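Local structure of putative aldolase (Bacteroides vulgatus ATCC 8482, 3DXI) at residues E82-P87 against R115-L119; D109-I113 against F132-Y136; A120-K124 against K155-L159; P188-H192 against I212-D216; L94-I98 against I123-F128. The protein is a putative aldolase of unestablished function whose chain forms a closed barrel of eight parallel strands and belongs to the HMGL-like family of TIM-barrel proteins. All coordinates share one frame. Residue numbers count along the deposited sequence, not the author numbering.

Contact 1 of 5, residues E82-P87 against R115-L119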
# COMPACT_ATOMS: atom_id res chain seq x y z
N GLU A 82 -27.95 1.23 10.12
CA GLU A 82 -29.32 1.20 9.58
C GLU A 82 -30.10 -0.08 9.95
O GLU A 82 -31.26 -0.00 10.36
CB GLU A 82 -29.27 1.36 8.06
CG GLU A 82 -30.59 1.68 7.38
CD GLU A 82 -31.51 0.48 7.27
OE1 GLU A 82 -31.02 -0.63 6.97
OE2 GLU A 82 -32.73 0.66 7.47
N LYS A 83 -29.47 -1.24 9.81
CA LYS A 83 -30.13 -2.50 10.11
C LYS A 83 -30.58 -2.62 11.57
O LYS A 83 -31.38 -3.49 11.90
CB LYS A 83 -29.21 -3.68 9.77
CG LYS A 83 -27.97 -3.77 10.64
CD LYS A 83 -27.14 -4.98 10.28
CE LYS A 83 -25.94 -5.14 11.21
NZ LYS A 83 -25.10 -6.31 10.83
N ASN A 84 -30.06 -1.76 12.44
CA ASN A 84 -30.41 -1.80 13.86
C ASN A 84 -31.23 -0.60 14.28
O ASN A 84 -31.52 -0.43 15.46
CB ASN A 84 -29.16 -1.83 14.73
CG ASN A 84 -28.33 -3.08 14.53
OD1 ASN A 84 -28.87 -4.17 14.41
ND2 ASN A 84 -27.01 -2.92 14.52
N THR A 85 -31.61 0.25 13.33
CA THR A 85 -32.34 1.45 13.69
C THR A 85 -33.65 1.67 12.93
O THR A 85 -33.69 1.61 11.70
CB THR A 85 -31.45 2.69 13.48
OG1 THR A 85 -30.22 2.52 14.19
CG2 THR A 85 -32.13 3.95 13.96
N THR A 86 -34.71 1.94 13.68
CA THR A 86 -36.02 2.21 13.10
C THR A 86 -36.30 3.69 13.35
O THR A 86 -35.71 4.30 14.24
CB THR A 86 -37.14 1.39 13.76
OG1 THR A 86 -37.23 1.75 15.14
CG2 THR A 86 -36.86 -0.10 13.66
N PRO A 87 -37.21 4.29 12.56
CA PRO A 87 -37.50 5.70 12.79
C PRO A 87 -37.91 5.96 14.25
O PRO A 87 -37.65 7.02 14.81
CB PRO A 87 -38.61 5.99 11.79
CG PRO A 87 -38.22 5.08 10.62
CD PRO A 87 -37.86 3.80 11.33
N ARG A 115 -35.34 1.89 2.75
CA ARG A 115 -35.68 1.97 4.17
C ARG A 115 -34.78 3.01 4.83
O ARG A 115 -35.20 3.73 5.74
CB ARG A 115 -35.47 0.60 4.84
CG ARG A 115 -36.09 0.49 6.22
CD ARG A 115 -35.31 -0.51 7.06
NE ARG A 115 -35.26 -1.83 6.46
CZ ARG A 115 -34.27 -2.70 6.65
NH1 ARG A 115 -33.23 -2.39 7.41
NH2 ARG A 115 -34.33 -3.90 6.08
N ALA A 116 -33.54 3.10 4.37
CA ALA A 116 -32.58 4.06 4.91
C ALA A 116 -33.00 5.49 4.58
O ALA A 116 -32.76 6.41 5.36
CB ALA A 116 -31.18 3.78 4.36
N ILE A 117 -33.64 5.67 3.42
CA ILE A 117 -34.10 7.00 3.01
C ILE A 117 -35.18 7.52 3.95
O ILE A 117 -35.26 8.72 4.22
CB ILE A 117 -34.64 6.99 1.55
CG1 ILE A 117 -33.48 6.72 0.58
CG2 ILE A 117 -35.33 8.32 1.22
CD1 ILE A 117 -33.90 6.55 -0.87
N VAL A 118 -36.00 6.60 4.45
CA VAL A 118 -37.06 6.93 5.39
C VAL A 118 -36.40 7.42 6.68
O VAL A 118 -36.82 8.41 7.28
CB VAL A 118 -37.92 5.69 5.72
CG1 VAL A 118 -38.88 6.01 6.86
CG2 VAL A 118 -38.69 5.23 4.47
N LEU A 119 -35.36 6.71 7.10
CA LEU A 119 -34.63 7.06 8.31
C LEU A 119 -33.96 8.42 8.12
O LEU A 119 -34.11 9.32 8.96
CB LEU A 119 -33.57 5.99 8.59
CG LEU A 119 -32.86 5.99 9.94
CD1 LEU A 119 -33.87 5.76 11.06
CD2 LEU A 119 -31.79 4.89 9.95
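L119 and E82 bury the most surface here, and their rotamers bring the loop and the helix into contact. L119, with chi1 t and chi2 p, sends CD1 against the loop, where it lies 3.8 Å from T85 CG2 and 3.9 Å from P87 N, while its CD2 reaches to 4.3 Å from E82 CG. In E82, chi1 t places CG against A116 CB at 3.7 Å, and chi2 m then turns the carboxylate to R115, whose own chain is extended (t, t) before chi3 turns to m. The result is a salt bridge, E82 OE1 to R115 NH1 at 2.9 Å, beside the apolar contacts of A116 and L119. Further along, P87 CG touches V118 CG1 at 3.9 Å, so V118 and L119 both pack on the proline ring. T85, m at chi1, gives its methyl to L119, and its OG1 hydrogen-bonds N81 O; T86 OG1 turns instead to D89. K83 points away, all its outer torsions extended. L90 of helix 90-94 also touches T85 and L119. A loop following strand 75-81 is thus clasped against helix 113-124, the helix that follows the next strand, as neighbouring beta-alpha units pack in a TIM barrel.

Contact 2 of 5, residues D109-I113 against F132-Y136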
# COMPACT_ATOMS: atom_id res chain seq x y z
N ASP A 109 -26.70 -1.09 3.86
CA ASP A 109 -26.51 -2.18 2.91
C ASP A 109 -27.40 -1.73 1.75
O ASP A 109 -28.59 -1.49 1.95
CB ASP A 109 -27.03 -3.50 3.48
CG ASP A 109 -26.91 -4.66 2.50
OD1 ASP A 109 -27.12 -4.44 1.28
OD2 ASP A 109 -26.63 -5.79 2.94
N PRO A 110 -26.84 -1.61 0.53
CA PRO A 110 -27.59 -1.18 -0.67
C PRO A 110 -28.97 -1.82 -0.84
O PRO A 110 -29.87 -1.24 -1.45
CB PRO A 110 -26.63 -1.51 -1.82
CG PRO A 110 -25.77 -2.60 -1.25
CD PRO A 110 -25.52 -2.12 0.15
N GLN A 111 -29.12 -3.02 -0.28
CA GLN A 111 -30.38 -3.76 -0.33
C GLN A 111 -31.49 -3.02 0.43
O GLN A 111 -32.68 -3.17 0.11
CB GLN A 111 -30.16 -5.14 0.29
CG GLN A 111 -31.42 -5.91 0.64
CD GLN A 111 -31.78 -6.96 -0.39
OE1 GLN A 111 -30.92 -7.72 -0.85
NE2 GLN A 111 -33.05 -7.02 -0.74
N ASN A 112 -31.10 -2.23 1.43
CA ASN A 112 -32.03 -1.48 2.27
C ASN A 112 -32.00 0.03 2.05
O ASN A 112 -32.36 0.80 2.94
CB ASN A 112 -31.71 -1.77 3.74
CG ASN A 112 -31.67 -3.24 4.05
OD1 ASN A 112 -30.74 -3.73 4.69
ND2 ASN A 112 -32.69 -3.97 3.59
N ILE A 113 -31.57 0.46 0.87
CA ILE A 113 -31.49 1.89 0.58
C ILE A 113 -32.82 2.63 0.79
O ILE A 113 -32.84 3.71 1.39
CB ILE A 113 -30.96 2.13 -0.87
CG1 ILE A 113 -30.57 3.60 -1.05
CG2 ILE A 113 -32.00 1.71 -1.89
CD1 ILE A 113 -29.41 4.02 -0.17
N PHE A 132 -24.76 9.13 3.97
CA PHE A 132 -25.07 7.75 3.60
C PHE A 132 -23.75 7.02 3.34
O PHE A 132 -23.02 7.39 2.42
CB PHE A 132 -25.90 7.68 2.30
CG PHE A 132 -27.35 8.08 2.45
CD1 PHE A 132 -28.35 7.28 1.90
CD2 PHE A 132 -27.71 9.27 3.06
CE1 PHE A 132 -29.69 7.66 1.96
CE2 PHE A 132 -29.04 9.67 3.12
CZ PHE A 132 -30.03 8.86 2.57
N ASN A 133 -23.44 6.02 4.15
CA ASN A 133 -22.23 5.22 3.93
C ASN A 133 -22.73 3.89 3.40
O ASN A 133 -23.00 2.96 4.16
CB ASN A 133 -21.46 5.05 5.24
CG ASN A 133 -20.43 6.16 5.47
OD1 ASN A 133 -20.73 7.34 5.30
ND2 ASN A 133 -19.22 5.77 5.86
N VAL A 134 -22.88 3.81 2.08
CA VAL A 134 -23.39 2.61 1.41
C VAL A 134 -22.31 1.58 1.12
O VAL A 134 -21.33 1.85 0.43
CB VAL A 134 -24.13 2.99 0.11
CG1 VAL A 134 -24.74 1.73 -0.53
CG2 VAL A 134 -25.21 4.02 0.42
N MSE A 135 -22.52 0.38 1.64
CA MSE A 135 -21.58 -0.73 1.49
C MSE A 135 -21.65 -1.44 0.15
O MSE A 135 -22.56 -1.23 -0.65
CB MSE A 135 -21.83 -1.75 2.60
CG MSE A 135 -22.07 -1.11 3.95
SE MSE A 135 -22.46 -2.37 5.37
CE MSE A 135 -23.78 -3.47 4.49
N TYR A 136 -20.65 -2.29 -0.08
CA TYR A 136 -20.53 -3.11 -1.28
C TYR A 136 -20.64 -2.37 -2.61
O TYR A 136 -21.42 -2.75 -3.47
CB TYR A 136 -21.58 -4.23 -1.26
CG TYR A 136 -21.77 -4.84 0.11
CD1 TYR A 136 -20.68 -5.34 0.83
CD2 TYR A 136 -23.03 -4.92 0.68
CE1 TYR A 136 -20.86 -5.90 2.10
CE2 TYR A 136 -23.22 -5.48 1.93
CZ TYR A 136 -22.14 -5.96 2.64
OH TYR A 136 -22.34 -6.51 3.89
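This is a mainly apolar contact between two consecutive units of the barrel: the turn D109-I113, which carries the chain from strand 103-108 into helix 113-124, packs over the end of strand 129-134 and the loop residues after it. P110 has the largest share of buried surface. Its CB lies 4.0 Å from V134 CG1, and its CD is 3.8 Å from Y136 CD2. The backbone takes part too, with P110 CD 3.2 Å from M135 O. I113 continues the layer toward the start of the strand segment: its CD1 meets the edge of the F132 ring, 4.0 Å from F132 CD1, and V134 CG2 at 4.2 Å. At the other end selenomethionine M135 curls so that its CE comes to 3.4 Å from D109 CB, and D109 OD2 approaches the edge of the Y136 ring, 3.6 Å from CE2. The turn is held from within. D109 OD1 accepts from Q111 N at 2.9 Å, an Asx turn, and D109 O accepts from N112 N at 2.7 Å, N112 being the N-cap residue of the helix. M135 O bonds to W140 and Y136 N to S165. Since the two segments share no hydrogen bond, their fit depends on shape and apolar surface, while the polar atoms of D109 serve to shape the turn that presents P110.

Contact 3 of 5, residues A120-K124 against K155-L159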
# COMPACT_ATOMS: atom_id res chain seq x y z
N ALA A 120 -33.24 8.57 7.01
CA ALA A 120 -32.54 9.81 6.69
C ALA A 120 -33.48 11.01 6.73
O ALA A 120 -33.15 12.04 7.31
CB ALA A 120 -31.90 9.71 5.32
N LYS A 121 -34.64 10.86 6.11
CA LYS A 121 -35.63 11.93 6.07
C LYS A 121 -35.98 12.39 7.48
O LYS A 121 -36.05 13.59 7.75
CB LYS A 121 -36.89 11.43 5.35
CG LYS A 121 -37.80 12.54 4.84
CD LYS A 121 -38.74 11.98 3.78
CE LYS A 121 -39.47 13.10 3.04
NZ LYS A 121 -40.15 12.58 1.82
N ALA A 122 -36.19 11.44 8.39
CA ALA A 122 -36.51 11.76 9.77
C ALA A 122 -35.35 12.46 10.48
O ALA A 122 -35.55 13.40 11.25
CB ALA A 122 -36.90 10.49 10.53
N ILE A 123 -34.13 12.00 10.23
CA ILE A 123 -32.95 12.60 10.85
C ILE A 123 -32.79 14.05 10.38
O ILE A 123 -32.36 14.92 11.14
CB ILE A 123 -31.66 11.81 10.49
CG1 ILE A 123 -31.71 10.41 11.11
CG2 ILE A 123 -30.43 12.56 10.99
CD1 ILE A 123 -30.53 9.53 10.73
N LYS A 124 -33.15 14.30 9.13
CA LYS A 124 -33.02 15.64 8.57
C LYS A 124 -33.94 16.66 9.25
O LYS A 124 -33.59 17.83 9.36
CB LYS A 124 -33.30 15.61 7.07
CG LYS A 124 -32.55 16.68 6.30
CD LYS A 124 -31.05 16.41 6.35
CE LYS A 124 -30.26 17.61 5.86
NZ LYS A 124 -30.75 18.03 4.52
N LYS A 155 -32.64 15.69 -1.76
CA LYS A 155 -32.99 16.73 -0.79
C LYS A 155 -32.65 16.36 0.65
O LYS A 155 -32.80 17.19 1.55
CB LYS A 155 -34.49 17.06 -0.88
CG LYS A 155 -34.83 18.19 -1.85
CD LYS A 155 -34.38 17.87 -3.26
CE LYS A 155 -34.71 19.02 -4.21
NZ LYS A 155 -34.26 18.72 -5.60
N ILE A 156 -32.17 15.14 0.87
CA ILE A 156 -31.82 14.69 2.21
C ILE A 156 -30.33 14.54 2.47
O ILE A 156 -29.79 15.11 3.42
CB ILE A 156 -32.48 13.33 2.54
CG1 ILE A 156 -34.00 13.44 2.47
CG2 ILE A 156 -32.06 12.87 3.92
CD1 ILE A 156 -34.57 13.25 1.09
N ALA A 157 -29.66 13.76 1.64
CA ALA A 157 -28.24 13.51 1.81
C ALA A 157 -27.35 14.75 1.73
O ALA A 157 -27.56 15.63 0.91
CB ALA A 157 -27.76 12.48 0.79
N ASP A 158 -26.36 14.80 2.62
CA ASP A 158 -25.37 15.87 2.66
C ASP A 158 -24.07 15.21 2.22
O ASP A 158 -23.08 15.87 1.93
CB ASP A 158 -25.23 16.42 4.07
CG ASP A 158 -26.41 17.27 4.46
OD1 ASP A 158 -26.48 18.41 3.96
OD2 ASP A 158 -27.26 16.81 5.25
N LEU A 159 -24.11 13.89 2.16
CA LEU A 159 -22.98 13.09 1.75
C LEU A 159 -23.40 11.68 1.36
O LEU A 159 -24.15 11.02 2.08
CB LEU A 159 -21.95 12.99 2.89
CG LEU A 159 -20.82 11.98 2.62
CD1 LEU A 159 -20.06 12.41 1.37
CD2 LEU A 159 -19.89 11.89 3.83
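A120 opens the segment with its methyl directed at the loop, and its CB lies 3.5 Å from I156 CG2, the closest apolar contact between the two segments. A120 also touches F132 of strand 129-134. K121 follows at the point where the backbones come nearest, its CA 6.1 Å from that of I156. Its N is 3.9 Å from I156 CG2, but the extended lysine chain leads away from the loop. I156 therefore sits over the A120-K121 step of the helix and buries more surface than any other residue here. The loop it belongs to delivers the chain into strand 159-163, so the contact joins the outer helix of one beta-alpha unit to the entry of a later strand in the TIM barrel. A122 and I123 face other neighbours: both touch L90 of helix 90-94, and I123 also reaches I104 and I106 of strand 103-108. At K124, which has its N bonded to A120 O at 2.9 Å, the side chain turns back across the gap. Its NZ makes a weak hydrogen bond to I156 O at 3.3 Å and a long salt bridge to D158 OD2 at 3.8 Å, an oxygen that also accepts from V130 N.

Contact 4 of 5, residues P188-H192 against I212-D216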
# COMPACT_ATOMS: atom_id res chain seq x y z
N PRO A 188 -23.22 15.69 -2.58
CA PRO A 188 -21.77 15.54 -2.46
C PRO A 188 -21.45 14.04 -2.36
O PRO A 188 -22.20 13.27 -1.76
CB PRO A 188 -21.45 16.29 -1.17
CG PRO A 188 -22.47 17.40 -1.19
CD PRO A 188 -23.73 16.68 -1.61
N VAL A 189 -20.34 13.62 -2.97
CA VAL A 189 -19.97 12.21 -2.93
C VAL A 189 -18.66 11.99 -2.19
O VAL A 189 -17.77 12.84 -2.21
CB VAL A 189 -19.84 11.63 -4.36
CG1 VAL A 189 -19.49 10.15 -4.30
CG2 VAL A 189 -21.14 11.85 -5.13
N GLY A 190 -18.56 10.85 -1.51
CA GLY A 190 -17.35 10.51 -0.78
C GLY A 190 -16.88 9.10 -1.07
O GLY A 190 -17.60 8.30 -1.69
N PHE A 191 -15.67 8.79 -0.63
CA PHE A 191 -15.08 7.47 -0.82
C PHE A 191 -14.40 7.00 0.47
O PHE A 191 -13.68 7.77 1.12
CB PHE A 191 -14.03 7.50 -1.93
CG PHE A 191 -13.30 6.19 -2.11
CD1 PHE A 191 -13.96 5.06 -2.60
CD2 PHE A 191 -11.95 6.08 -1.76
CE1 PHE A 191 -13.30 3.84 -2.74
CE2 PHE A 191 -11.26 4.87 -1.90
CZ PHE A 191 -11.94 3.74 -2.39
N HIS A 192 -14.66 5.76 0.83
CA HIS A 192 -14.04 5.17 2.01
C HIS A 192 -13.38 3.87 1.54
O HIS A 192 -14.05 2.86 1.34
CB HIS A 192 -15.08 4.87 3.10
CG HIS A 192 -14.49 4.32 4.36
ND1 HIS A 192 -14.78 4.84 5.61
CD2 HIS A 192 -13.63 3.30 4.58
CE1 HIS A 192 -14.14 4.15 6.53
NE2 HIS A 192 -13.43 3.21 5.94
N ILE A 212 -14.12 14.36 -6.42
CA ILE A 212 -14.89 13.81 -5.30
C ILE A 212 -14.92 14.84 -4.16
O ILE A 212 -13.98 15.62 -4.00
CB ILE A 212 -14.29 12.46 -4.82
CG1 ILE A 212 -15.37 11.62 -4.14
CG2 ILE A 212 -13.13 12.72 -3.86
CD1 ILE A 212 -15.07 10.14 -4.07
N ASP A 213 -16.00 14.82 -3.39
CA ASP A 213 -16.19 15.79 -2.30
C ASP A 213 -15.67 15.38 -0.91
O ASP A 213 -15.26 16.24 -0.13
CB ASP A 213 -17.69 16.10 -2.19
CG ASP A 213 -18.30 16.48 -3.53
OD1 ASP A 213 -18.17 17.65 -3.94
OD2 ASP A 213 -18.91 15.61 -4.18
N PHE A 214 -15.68 14.09 -0.61
CA PHE A 214 -15.25 13.58 0.69
C PHE A 214 -14.34 12.34 0.61
O PHE A 214 -14.52 11.49 -0.25
CB PHE A 214 -16.48 13.18 1.52
CG PHE A 214 -17.04 14.28 2.38
CD1 PHE A 214 -16.61 14.44 3.70
CD2 PHE A 214 -18.03 15.13 1.90
CE1 PHE A 214 -17.16 15.42 4.52
CE2 PHE A 214 -18.59 16.12 2.71
CZ PHE A 214 -18.16 16.26 4.03
N ILE A 215 -13.38 12.26 1.52
CA ILE A 215 -12.49 11.10 1.60
C ILE A 215 -12.35 10.72 3.07
O ILE A 215 -12.12 11.57 3.92
CB ILE A 215 -11.07 11.37 1.03
CG1 ILE A 215 -11.14 11.60 -0.48
CG2 ILE A 215 -10.17 10.17 1.32
CD1 ILE A 215 -11.64 10.40 -1.27
N ASP A 216 -12.50 9.42 3.34
CA ASP A 216 -12.39 8.86 4.69
C ASP A 216 -11.01 8.20 4.87
O ASP A 216 -10.47 7.60 3.94
CB ASP A 216 -13.45 7.77 4.92
CG ASP A 216 -14.84 8.32 5.19
OD1 ASP A 216 -15.10 9.51 4.89
OD2 ASP A 216 -15.68 7.54 5.69
O HOH W 1 -15.81 9.96 2.29
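I212 CD1 lies 3.6 Å from F191 CB, and I215 CD1 adds a contact of 3.8 Å to the same F191 CB, forming an apolar patch against helix 200-209. V189 CG1 stands 4.4 Å from I212 CG1. Around this centre, strands 189-192 and 214-216 run parallel at 17°. V189 O accepts from both D213 N and F214 N at 2.9 Å, F191 N donates to F214 O at 3.0 Å, and D216 N donates to F191 O at 3.0 Å. G190 lies opposite F214, CA to CA 4.0 Å, where a CB would clash with F214 CB. At one end D213 OD2 accepts from V189 N at 2.7 Å and forms a salt bridge with R182. At the other, H192 ND1 donates to D216 OD2 at 2.8 Å, and a water donates to D216 OD1 at 2.7 Å. Helix 200-209 makes this a beta-alpha-beta crossover, the repeat of the TIM barrel. With R105 also in a salt bridge to D216, OD2 is shared by H192 and R105 while the water holds OD1, and ND1 of H192 is the donor.

Contact 5 of 5, residues L94-I98 against I123-F128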
# COMPACT_ATOMS: atom_id res chain seq x y z
N LEU A 94 -30.76 10.17 18.88
CA LEU A 94 -30.26 11.47 18.43
C LEU A 94 -30.72 12.73 19.16
O LEU A 94 -29.97 13.70 19.26
CB LEU A 94 -30.56 11.61 16.93
CG LEU A 94 -30.02 10.47 16.07
CD1 LEU A 94 -30.35 10.69 14.61
CD2 LEU A 94 -28.53 10.37 16.25
N LEU A 95 -31.95 12.72 19.66
CA LEU A 95 -32.49 13.88 20.35
C LEU A 95 -31.54 14.42 21.43
O LEU A 95 -31.33 15.63 21.53
CB LEU A 95 -33.84 13.53 20.97
CG LEU A 95 -34.90 14.63 21.03
CD1 LEU A 95 -35.28 15.07 19.62
CD2 LEU A 95 -36.13 14.10 21.77
N PRO A 96 -30.93 13.54 22.23
CA PRO A 96 -30.02 14.03 23.28
C PRO A 96 -28.75 14.70 22.77
O PRO A 96 -28.09 15.42 23.52
CB PRO A 96 -29.71 12.77 24.09
CG PRO A 96 -30.94 11.91 23.88
CD PRO A 96 -31.21 12.10 22.41
N ILE A 97 -28.40 14.49 21.50
CA ILE A 97 -27.17 15.06 20.98
C ILE A 97 -27.32 16.23 20.01
O ILE A 97 -26.36 16.61 19.34
CB ILE A 97 -26.29 13.97 20.30
CG1 ILE A 97 -26.96 13.47 19.02
CG2 ILE A 97 -26.06 12.81 21.26
CD1 ILE A 97 -26.17 12.38 18.30
N ILE A 98 -28.51 16.81 19.92
CA ILE A 98 -28.70 17.94 19.02
C ILE A 98 -27.74 19.04 19.46
O ILE A 98 -27.52 19.25 20.65
CB ILE A 98 -30.15 18.46 19.06
CG1 ILE A 98 -30.60 18.64 20.51
CG2 ILE A 98 -31.07 17.50 18.33
CD1 ILE A 98 -32.04 19.13 20.66
N ILE A 123 -34.13 12.00 10.23
CA ILE A 123 -32.95 12.60 10.85
C ILE A 123 -32.79 14.05 10.38
O ILE A 123 -32.36 14.92 11.14
CB ILE A 123 -31.66 11.81 10.49
CG1 ILE A 123 -31.71 10.41 11.11
CG2 ILE A 123 -30.43 12.56 10.99
CD1 ILE A 123 -30.53 9.53 10.73
N LYS A 124 -33.15 14.30 9.13
CA LYS A 124 -33.02 15.64 8.57
C LYS A 124 -33.94 16.66 9.25
O LYS A 124 -33.59 17.83 9.36
CB LYS A 124 -33.30 15.61 7.07
CG LYS A 124 -32.55 16.68 6.30
CD LYS A 124 -31.05 16.41 6.35
CE LYS A 124 -30.26 17.61 5.86
NZ LYS A 124 -30.75 18.03 4.52
N THR A 125 -35.11 16.22 9.70
CA THR A 125 -36.03 17.12 10.37
C THR A 125 -35.52 17.50 11.76
O THR A 125 -36.03 18.43 12.39
CB THR A 125 -37.45 16.50 10.50
OG1 THR A 125 -37.38 15.29 11.27
CG2 THR A 125 -38.03 16.19 9.14
N MSE A 126 -34.51 16.78 12.24
CA MSE A 126 -33.94 17.07 13.55
C MSE A 126 -32.80 18.09 13.45
O MSE A 126 -32.22 18.50 14.46
CB MSE A 126 -33.47 15.78 14.23
CG MSE A 126 -34.62 14.83 14.56
SE MSE A 126 -34.12 13.15 15.41
CE MSE A 126 -33.59 13.84 17.13
N GLY A 127 -32.48 18.49 12.23
CA GLY A 127 -31.45 19.49 12.02
C GLY A 127 -30.03 19.02 11.84
O GLY A 127 -29.10 19.84 11.85
N PHE A 128 -29.84 17.72 11.66
CA PHE A 128 -28.51 17.15 11.48
C PHE A 128 -28.14 17.07 10.00
O PHE A 128 -29.02 17.02 9.14
CB PHE A 128 -28.45 15.72 12.03
CG PHE A 128 -28.58 15.62 13.53
CD1 PHE A 128 -27.52 15.98 14.36
CD2 PHE A 128 -29.74 15.11 14.10
CE1 PHE A 128 -27.62 15.84 15.74
CE2 PHE A 128 -29.85 14.96 15.49
CZ PHE A 128 -28.80 15.33 16.31
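M126, L94 and F128 account for most of the surface buried between the loop L94-I98 and the end of helix 113-124. M126, a selenomethionine, reaches straight across: its CE lies 3.2 Å from L95 N, 3.3 Å from L95 CD1 and 3.8 Å from L94 CB, so the tip of the chain rests at the L94-L95 junction. L94 spreads over three partners. Besides M126 it meets I123, with CD1 3.8 Å from I123 CG1, and F128, with CB 3.7 Å from F128 CE2. The F128 ring enters the curve of the loop. L94 O lies at the ring edge, 3.6 Å from F128 CZ, and that same atom CZ is 3.8 Å from I97 CG1 and 3.7 Å from I98 CG2. The turn in the loop is closed by I97 N bonding to L94 O at 2.8 Å. On the other side the helix ends in a Schellman motif at G127, whose phi of 90° suits a glycine; M126 and F128, on either side of it in sequence, both point toward the loop. The side chains that meet are all apolar, and no hydrogen bond joins the segments. The contact ties the loop after helix 90-94 to the turn leading into strand 129-134, against strands 75-81 and 103-108: L94, I123 and F128 all touch I104, L94 and I123 reach L80, and I97 lies on L65 of helix 62-71.

In the fold
From the N terminus, the chain leaves strand 75-81 into contact 1, which closes a loop of 27 residues onto helix 113-124. Contact 5 starts within that loop and ends beyond it, at the end of the same helix, so the two cross. Contact 2 also crosses both, joining the turn before the helix to strand 129-134. Contact 3 begins on the helix at A120, crosses contact 2, and shares I123 and K124 with contact 5. Helix 113-124 is thus gripped along its length by its neighbours. Contact 4 follows in series, closing the last crossover; L159 of contact 3, on strand 159-163, packs on G190 of the adjacent strand and on F214 of the next.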